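Side-chain contacts in probable porin (Pseudomonas aeruginosa, PDB 4FSO), which probably acts as a porin, a beta-barrel channel that lets small solutes cross the outer membrane: residues Leu198-Gln201 with Leu207-Tyr210; Lys182-Asp187 with Ser287-Asp292. All coordinates share one frame; numbering follows the deposited sequence.

Contact 1. Residues Leu198-Gln201 with Leu207-Tyr210; sequences LDYQ and LLQY
Leu198-Gln201 and Leu207-Tyr210 pair as neighbouring antiparallel strands of a beta hairpin in the barrel wall, a contact near the protein surface. Leu198 and Tyr210 form a hydrogen-bonded pair, with Leu198 N to Tyr210 O at 2.7 Å and the return bond from Tyr210 N to Leu198 O at 3.0 Å. Tyr200 and Leu208 repeat the pattern two residues on, Leu208 N reaching Tyr200 O at 2.7 Å. Between these pairs, Asp199 faces Gln209 as a non-hydrogen-bonded pair. Their side chains run alongside one another, and Gln209 NE2 bonds to Asp199 OD1 at 3.2 Å, approaching from above the carboxylate plane, 40° out of it. Gln197 NE2 also bonds to OD1, so two amides grip one carboxylate oxygen, while Gln209 OE1 is taken by Tyr223 OH. The bend of Gln201 at chi2, 82°, lays its amide across Leu207, with OE1 3.5 Å from Leu207 CB; Gln201 NE2 is bonded to Asn203 O. Leu198, Tyr200, Leu208 and Tyr210 occupy the other face, where a bound detergent lies about 7 Å from the Leu208 side chain, consistent with a face turned to lipid, while Asp199, Gln201 and Gln209, with Leu207 among them, probably face the channel. Strand 154-165 flanks the hairpin beside Leu198-Gln201, receiving Leu198 and Tyr200 on Leu154, and strand 219-231 flanks it beside Leu207-Tyr210, where Leu207 packs on Val227.

Contact 2. Residues Lys182-Asp187 with Ser287-Asp292; sequences KRYACD and SMPYLD
With CG anti to its carbonyl carbon (chi1 -64°), Tyr184 sends its ring from the loop 182-187 toward Ser287 and Pro289, while Ser287 holds OG between its backbone N and carbonyl carbon (chi1 73°), turned toward that ring. The phenol OH donates a hydrogen bond to the backbone carbonyl Ser287 O. The modelled separation is very short and its exact value is doubtful at this resolution, but the pairing gives the hydroxyl of a buried side chain a polar partner. Ser287 OG lies obliquely against the same ring, closest to Tyr184 CE2. Pro289 supplies the apolar part of the contact, its CB lying 3.9 Å from Tyr184 CE2. Tyrosine suits this place because its long ring spans the distance between the two loops, whose nearest CA atoms, those of Tyr184 and Pro289, are 8.3 Å apart. One loop follows strand 173-174 and precedes wall strand 193-203; the other runs from wall strand 273-283 to the short strand 294-295. Their meeting is consistent with the long loops of OprD-family porins, which fold inward and narrow the channel. Small Ser287 leaves room for the ring, and Pro289 offers it a compact apolar surface. Leu177 and Ile257 also touch the Tyr184 side chain. Two residues along from Tyr184, Cys186 is tied by a disulfide to Cys179, closing its loop covalently; a calcium ion lies about 4 Å from the side chain of Ser287.

Contact 1 is a surface contact between adjacent wall strands, whereas contact 2 is buried and joins two loops far apart in sequence; their centres lie 27 Å apart. Along the chain, contact 1 is nested within the span that contact 2 closes, and the loop holding 182-187 runs on into strand 193-203 of the hairpin. Strand 219-231 borders both: Tyr223 and Val227 meet contact 1, Tyr219 and Gln221 contact 2. A backbone ladder builds the wall, with Asp199, Gln201 and Gln209 on one face beside Leu207, and leucines and tyrosines on the other. Between 182-187 and 287-292 the touching is done by Tyr184; the Tyr290-His178 ring stack ties the loops further.

Contact 1. Residues Leu198-Gln201 with Leu207-Tyr210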
# COMPACT_ATOMS: atom_id res chain seq x y z
N LEU A 198 12.21 -12.26 -4.20
CA LEU A 198 12.66 -12.65 -5.53
C LEU A 198 11.53 -12.46 -6.55
O LEU A 198 10.44 -12.98 -6.37
CB LEU A 198 13.14 -14.10 -5.50
CG LEU A 198 14.03 -14.56 -6.64
CD1 LEU A 198 14.64 -15.89 -6.27
CD2 LEU A 198 13.27 -14.71 -7.96
N ASP A 199 11.81 -11.73 -7.62
CA ASP A 199 10.83 -11.46 -8.68
C ASP A 199 11.24 -12.11 -10.00
O ASP A 199 12.25 -11.73 -10.58
CB ASP A 199 10.70 -9.96 -8.93
CG ASP A 199 10.03 -9.22 -7.79
OD1 ASP A 199 9.10 -9.81 -7.19
OD2 ASP A 199 10.44 -8.06 -7.49
N TYR A 200 10.47 -13.08 -10.48
CA TYR A 200 10.80 -13.75 -11.74
C TYR A 200 9.79 -13.32 -12.78
O TYR A 200 8.60 -13.59 -12.63
CB TYR A 200 10.75 -15.25 -11.55
CG TYR A 200 11.14 -16.07 -12.77
CD1 TYR A 200 11.84 -15.50 -13.84
CD2 TYR A 200 10.80 -17.42 -12.86
CE1 TYR A 200 12.19 -16.26 -14.95
CE2 TYR A 200 11.15 -18.18 -13.95
CZ TYR A 200 11.83 -17.61 -14.99
OH TYR A 200 12.16 -18.39 -16.08
N GLN A 201 10.26 -12.64 -13.83
CA GLN A 201 9.36 -12.23 -14.90
C GLN A 201 9.44 -13.26 -16.02
O GLN A 201 10.24 -13.14 -16.94
CB GLN A 201 9.67 -10.81 -15.41
CG GLN A 201 8.65 -10.27 -16.45
CD GLN A 201 7.36 -9.67 -15.83
OE1 GLN A 201 7.41 -8.80 -14.95
NE2 GLN A 201 6.20 -10.13 -16.31
N LEU A 207 4.47 -12.44 -14.12
CA LEU A 207 5.44 -12.16 -13.09
C LEU A 207 5.16 -13.01 -11.83
O LEU A 207 4.05 -13.04 -11.30
CB LEU A 207 5.42 -10.66 -12.80
CG LEU A 207 5.99 -10.09 -11.50
CD1 LEU A 207 7.46 -10.43 -11.34
CD2 LEU A 207 5.77 -8.59 -11.44
N LEU A 208 6.19 -13.72 -11.39
CA LEU A 208 6.12 -14.60 -10.23
C LEU A 208 6.86 -13.94 -9.09
O LEU A 208 7.86 -13.26 -9.30
CB LEU A 208 6.75 -15.97 -10.54
CG LEU A 208 5.80 -17.07 -11.00
CD1 LEU A 208 4.74 -16.51 -11.94
CD2 LEU A 208 6.60 -18.15 -11.68
N GLN A 209 6.38 -14.13 -7.87
CA GLN A 209 6.94 -13.41 -6.75
C GLN A 209 7.04 -14.26 -5.51
O GLN A 209 6.05 -14.82 -5.05
CB GLN A 209 6.06 -12.22 -6.42
CG GLN A 209 6.00 -11.13 -7.44
CD GLN A 209 5.30 -9.90 -6.86
OE1 GLN A 209 4.10 -9.93 -6.54
NE2 GLN A 209 6.07 -8.83 -6.67
N TYR A 210 8.23 -14.33 -4.94
CA TYR A 210 8.34 -14.92 -3.64
C TYR A 210 8.96 -13.88 -2.72
O TYR A 210 9.85 -13.15 -3.14
CB TYR A 210 9.21 -16.19 -3.66
CG TYR A 210 9.41 -16.75 -2.27
CD1 TYR A 210 8.37 -17.37 -1.60
CD2 TYR A 210 10.62 -16.61 -1.62
CE1 TYR A 210 8.52 -17.85 -0.32
CE2 TYR A 210 10.78 -17.08 -0.32
CZ TYR A 210 9.72 -17.70 0.31
OH TYR A 210 9.87 -18.20 1.58

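Contact 2. Residues Lys182-Asp187 with Ser287-Asp292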
# COMPACT_ATOMS: atom_id res chain seq x y z
N LYS A 182 -8.08 -3.67 17.35
CA LYS A 182 -8.07 -4.70 18.38
C LYS A 182 -7.51 -6.03 17.87
O LYS A 182 -6.99 -6.12 16.75
N ARG A 183 -7.65 -7.06 18.70
CA ARG A 183 -6.98 -8.33 18.45
C ARG A 183 -5.54 -8.14 18.88
O ARG A 183 -5.23 -8.22 20.07
N TYR A 184 -4.67 -7.87 17.91
CA TYR A 184 -3.27 -7.59 18.17
C TYR A 184 -3.11 -6.40 19.09
O TYR A 184 -3.72 -5.34 18.87
CB TYR A 184 -2.55 -7.28 16.87
CG TYR A 184 -2.52 -8.44 15.93
CD1 TYR A 184 -2.58 -9.76 16.40
CD2 TYR A 184 -2.43 -8.23 14.57
CE1 TYR A 184 -2.55 -10.83 15.51
CE2 TYR A 184 -2.40 -9.28 13.68
CZ TYR A 184 -2.46 -10.58 14.15
OH TYR A 184 -2.42 -11.61 13.23
N ALA A 185 -2.28 -6.56 20.12
CA ALA A 185 -2.11 -5.49 21.09
C ALA A 185 -1.38 -4.27 20.50
O ALA A 185 -0.48 -4.40 19.65
CB ALA A 185 -1.42 -6.01 22.37
N CYS A 186 -1.79 -3.09 20.94
CA CYS A 186 -1.19 -1.85 20.47
C CYS A 186 0.19 -1.68 21.08
O CYS A 186 0.45 -2.20 22.16
CB CYS A 186 -2.12 -0.67 20.78
SG CYS A 186 -3.46 -0.52 19.57
N ASP A 187 1.08 -0.99 20.36
CA ASP A 187 2.45 -0.72 20.84
C ASP A 187 3.28 -2.01 20.97
O ASP A 187 4.11 -2.15 21.86
CB ASP A 187 2.40 0.07 22.17
CG ASP A 187 3.63 0.93 22.41
OD1 ASP A 187 4.75 0.50 22.06
OD2 ASP A 187 3.48 2.03 22.99
N SER A 287 -5.88 -12.68 12.58
CA SER A 287 -5.97 -11.81 11.41
C SER A 287 -4.60 -11.81 10.71
O SER A 287 -3.62 -12.28 11.28
CB SER A 287 -6.36 -10.38 11.85
OG SER A 287 -5.28 -9.70 12.50
N MET A 288 -4.53 -11.29 9.49
CA MET A 288 -3.24 -11.14 8.83
C MET A 288 -2.41 -9.99 9.44
O MET A 288 -2.87 -8.85 9.53
CB MET A 288 -3.40 -10.95 7.32
CG MET A 288 -2.06 -10.82 6.63
SD MET A 288 -2.15 -10.20 4.94
CE MET A 288 -0.45 -9.74 4.69
N PRO A 289 -1.20 -10.29 9.90
CA PRO A 289 -0.43 -9.21 10.52
C PRO A 289 0.25 -8.30 9.48
O PRO A 289 0.59 -8.73 8.39
CB PRO A 289 0.62 -9.97 11.35
CG PRO A 289 0.85 -11.23 10.58
CD PRO A 289 -0.51 -11.60 9.99
N TYR A 290 0.44 -7.04 9.82
CA TYR A 290 1.27 -6.16 9.00
C TYR A 290 1.72 -4.97 9.81
O TYR A 290 1.28 -4.79 10.95
CB TYR A 290 0.55 -5.71 7.74
CG TYR A 290 -0.83 -5.12 7.92
CD1 TYR A 290 -1.94 -5.95 8.09
CD2 TYR A 290 -1.05 -3.74 7.85
CE1 TYR A 290 -3.21 -5.43 8.21
CE2 TYR A 290 -2.33 -3.20 7.98
CZ TYR A 290 -3.41 -4.06 8.15
OH TYR A 290 -4.70 -3.59 8.27
N LEU A 291 2.59 -4.16 9.22
CA LEU A 291 3.21 -3.02 9.92
C LEU A 291 2.30 -1.78 10.01
O LEU A 291 1.61 -1.41 9.05
CB LEU A 291 4.52 -2.62 9.26
CG LEU A 291 5.54 -3.75 9.22
CD1 LEU A 291 6.87 -3.23 8.68
CD2 LEU A 291 5.66 -4.39 10.62
N ASP A 292 2.30 -1.16 11.19
CA ASP A 292 1.73 0.16 11.34
C ASP A 292 2.45 1.09 10.35
O ASP A 292 3.68 1.10 10.27
CB ASP A 292 1.93 0.64 12.77
CG ASP A 292 0.89 1.64 13.19
OD1 ASP A 292 0.17 2.15 12.32
OD2 ASP A 292 0.79 1.92 14.40